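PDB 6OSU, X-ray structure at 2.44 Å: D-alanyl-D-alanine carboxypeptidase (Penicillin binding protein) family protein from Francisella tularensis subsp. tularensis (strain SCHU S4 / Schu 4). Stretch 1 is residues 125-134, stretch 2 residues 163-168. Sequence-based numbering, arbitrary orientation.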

# COMPACT_ATOMS: atom_id res chain seq x y z
N GLY A 125 -16.06 -3.97 10.69
CA GLY A 125 -16.89 -4.70 11.62
C GLY A 125 -16.07 -5.64 12.48
O GLY A 125 -15.37 -6.52 11.95
N ASN A 126 -16.15 -5.49 13.80
CA ASN A 126 -15.38 -6.37 14.68
C ASN A 126 -15.99 -7.77 14.73
O ASN A 126 -15.26 -8.76 14.83
CB ASN A 126 -15.30 -5.76 16.08
CG ASN A 126 -14.53 -4.46 16.10
OD1 ASN A 126 -13.49 -4.33 15.45
ND2 ASN A 126 -15.06 -3.47 16.81
N ASP A 127 -17.32 -7.87 14.65
CA ASP A 127 -17.95 -9.19 14.66
C ASP A 127 -17.52 -10.02 13.45
O ASP A 127 -17.30 -11.23 13.57
CB ASP A 127 -19.48 -9.04 14.72
CG ASP A 127 -20.03 -8.05 13.70
OD1 ASP A 127 -19.24 -7.47 12.92
OD2 ASP A 127 -21.26 -7.85 13.68
N ALA A 128 -17.38 -9.38 12.28
CA ALA A 128 -16.92 -10.11 11.11
C ALA A 128 -15.47 -10.54 11.25
O ALA A 128 -15.11 -11.67 10.91
CB ALA A 128 -17.11 -9.27 9.85
N THR A 129 -14.62 -9.64 11.76
CA THR A 129 -13.21 -9.97 11.98
C THR A 129 -13.07 -11.15 12.93
O THR A 129 -12.29 -12.07 12.69
CB THR A 129 -12.47 -8.75 12.52
OG1 THR A 129 -12.70 -7.63 11.66
CG2 THR A 129 -10.97 -9.02 12.59
N ILE A 130 -13.83 -11.13 14.03
CA ILE A 130 -13.74 -12.21 15.01
C ILE A 130 -14.26 -13.51 14.43
O ILE A 130 -13.72 -14.59 14.72
CB ILE A 130 -14.50 -11.81 16.29
CG1 ILE A 130 -13.78 -10.66 17.00
CG2 ILE A 130 -14.66 -13.00 17.23
CD1 ILE A 130 -12.28 -10.86 17.11
N ALA A 131 -15.29 -13.44 13.58
CA ALA A 131 -15.84 -14.66 12.99
C ALA A 131 -14.86 -15.31 12.03
O ALA A 131 -14.76 -16.54 11.98
CB ALA A 131 -17.16 -14.35 12.28
N LEU A 132 -14.12 -14.51 11.26
CA LEU A 132 -13.09 -15.07 10.39
C LEU A 132 -11.93 -15.63 11.20
O LEU A 132 -11.38 -16.69 10.87
CB LEU A 132 -12.58 -14.00 9.42
CG LEU A 132 -13.53 -13.62 8.28
CD1 LEU A 132 -13.06 -12.32 7.62
CD2 LEU A 132 -13.62 -14.74 7.26
N ALA A 133 -11.54 -14.94 12.28
CA ALA A 133 -10.40 -15.37 13.08
C ALA A 133 -10.68 -16.70 13.78
O ALA A 133 -9.84 -17.60 13.77
CB ALA A 133 -10.03 -14.29 14.09
N GLU A 134 -11.86 -16.82 14.39
CA GLU A 134 -12.22 -18.07 15.06
C GLU A 134 -12.21 -19.25 14.10
O GLU A 134 -11.86 -20.37 14.49
CB GLU A 134 -13.59 -17.94 15.72
CG GLU A 134 -13.65 -17.00 16.92
CD GLU A 134 -15.01 -16.99 17.58
OE1 GLU A 134 -16.04 -16.97 16.86
OE2 GLU A 134 -15.06 -17.01 18.83
N ASN A 163 -4.67 -8.80 19.34
CA ASN A 163 -5.96 -9.38 19.00
C ASN A 163 -6.18 -9.20 17.50
O ASN A 163 -5.40 -8.50 16.84
CB ASN A 163 -7.10 -8.75 19.82
CG ASN A 163 -7.12 -7.25 19.74
OD1 ASN A 163 -6.90 -6.67 18.68
ND2 ASN A 163 -7.39 -6.60 20.87
N PRO A 164 -7.22 -9.82 16.93
CA PRO A 164 -7.41 -9.73 15.47
C PRO A 164 -8.09 -8.46 14.98
O PRO A 164 -8.06 -8.21 13.76
CB PRO A 164 -8.30 -10.95 15.16
CG PRO A 164 -8.17 -11.85 16.35
CD PRO A 164 -8.00 -10.93 17.51
N ASP A 165 -8.68 -7.64 15.84
CA ASP A 165 -9.51 -6.53 15.37
C ASP A 165 -9.00 -5.15 15.76
O ASP A 165 -9.57 -4.15 15.30
CB ASP A 165 -10.96 -6.69 15.84
CG ASP A 165 -11.07 -6.98 17.32
OD1 ASP A 165 -10.03 -7.02 18.00
OD2 ASP A 165 -12.21 -7.17 17.79
N GLY A 166 -7.96 -5.05 16.58
CA GLY A 166 -7.40 -3.77 16.93
C GLY A 166 -8.06 -3.06 18.09
O GLY A 166 -7.82 -1.86 18.28
N LEU A 167 -8.90 -3.75 18.86
CA LEU A 167 -9.48 -3.15 20.05
C LEU A 167 -8.41 -2.99 21.12
O LEU A 167 -7.61 -3.91 21.33
CB LEU A 167 -10.64 -3.99 20.56
CG LEU A 167 -11.86 -4.02 19.62
CD1 LEU A 167 -12.91 -4.99 20.13
CD2 LEU A 167 -12.44 -2.62 19.44
N PRO A 168 -8.37 -1.86 21.82
CA PRO A 168 -7.25 -1.60 22.74
C PRO A 168 -7.17 -2.61 23.87
O PRO A 168 -8.12 -3.33 24.18
CB PRO A 168 -7.55 -0.19 23.27
CG PRO A 168 -9.01 0.02 23.01
CD PRO A 168 -9.32 -0.73 21.76

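The contact between the helix that starts at Asn126 and the irregular segment 163-168 is a packing contact: no hydrogen bond crosses it, and about 300 Å² of surface, summed over both sides, is covered. Three residues cover the most, Asp165 (65 Å²), Pro164 (62 Å²) and Asn126 (54 Å²), and the rest of the interface can be read from them.

Asp165 lies closest to the start of the helix. Its CA is 5.9 Å from CA of Asn126, the closest CA pair across the two stretches, and its CA-to-CB bond points toward the helix. The CB is 3.5 Å from OD1 of Asn126 and 4.0 Å from CG2 of Thr129, so the methylene itself serves as a packing surface. With chi1 at 50° (p), the carboxylate also reaches the helix: OD2 lies 3.8 Å from CD1 of Ile130, a van der Waals contact without polar pairing.

Pro164 meets the next part of the helix. Its ring atom CG is 3.8 Å from CB of Ala133 and 4.3 Å from CD1 of Ile130, an apolar patch formed by a compact ring and two aliphatic groups. The CA-to-CB bond of Ala133 points toward the segment, and its short side chain contacts the ring directly. Ile130 starts sideways, but its m,m conformation brings the end of the chain nearer. The proline also contributes its carbonyl: CG2 of Thr129 is 3.2 Å from O of Pro164, a close methyl-to-oxygen approach. Thr129 suits this position because its two branches have different partners. OG1 donates to O of Gly125 at 2.9 Å, one turn back, while the methyl faces the segment.

The CA-to-CB bond of Asn126 points toward the segment, and chi1 is -64° (m). Besides the contact with Asp165, its ND2 lies 3.8 Å from CD2 of Leu167, and Leu167 has a smaller covered area, 26 Å² for the whole residue. Both polar ends of the Asn126 amide are hydrogen-bonded elsewhere in the structure, which makes its burial here compatible with a nonpolar neighbour.

Each side is also ordered internally. Backbone hydrogen bonds such as Ala133 N to Thr129 O, 3.0 Å, maintain the helical spacing that places Asn126, Thr129, Ile130 and Ala133 against the segment. In the segment, Asn163 bridges the turn: its OD1 accepts from N of Gly166 at 2.9 Å, and its ND2 donates to O of Leu167 at 2.7 Å. Gly166 has phi/psi of 86/13°, where a CB would be jammed against the carbonyl O of Asp165; glycine therefore fits the turn.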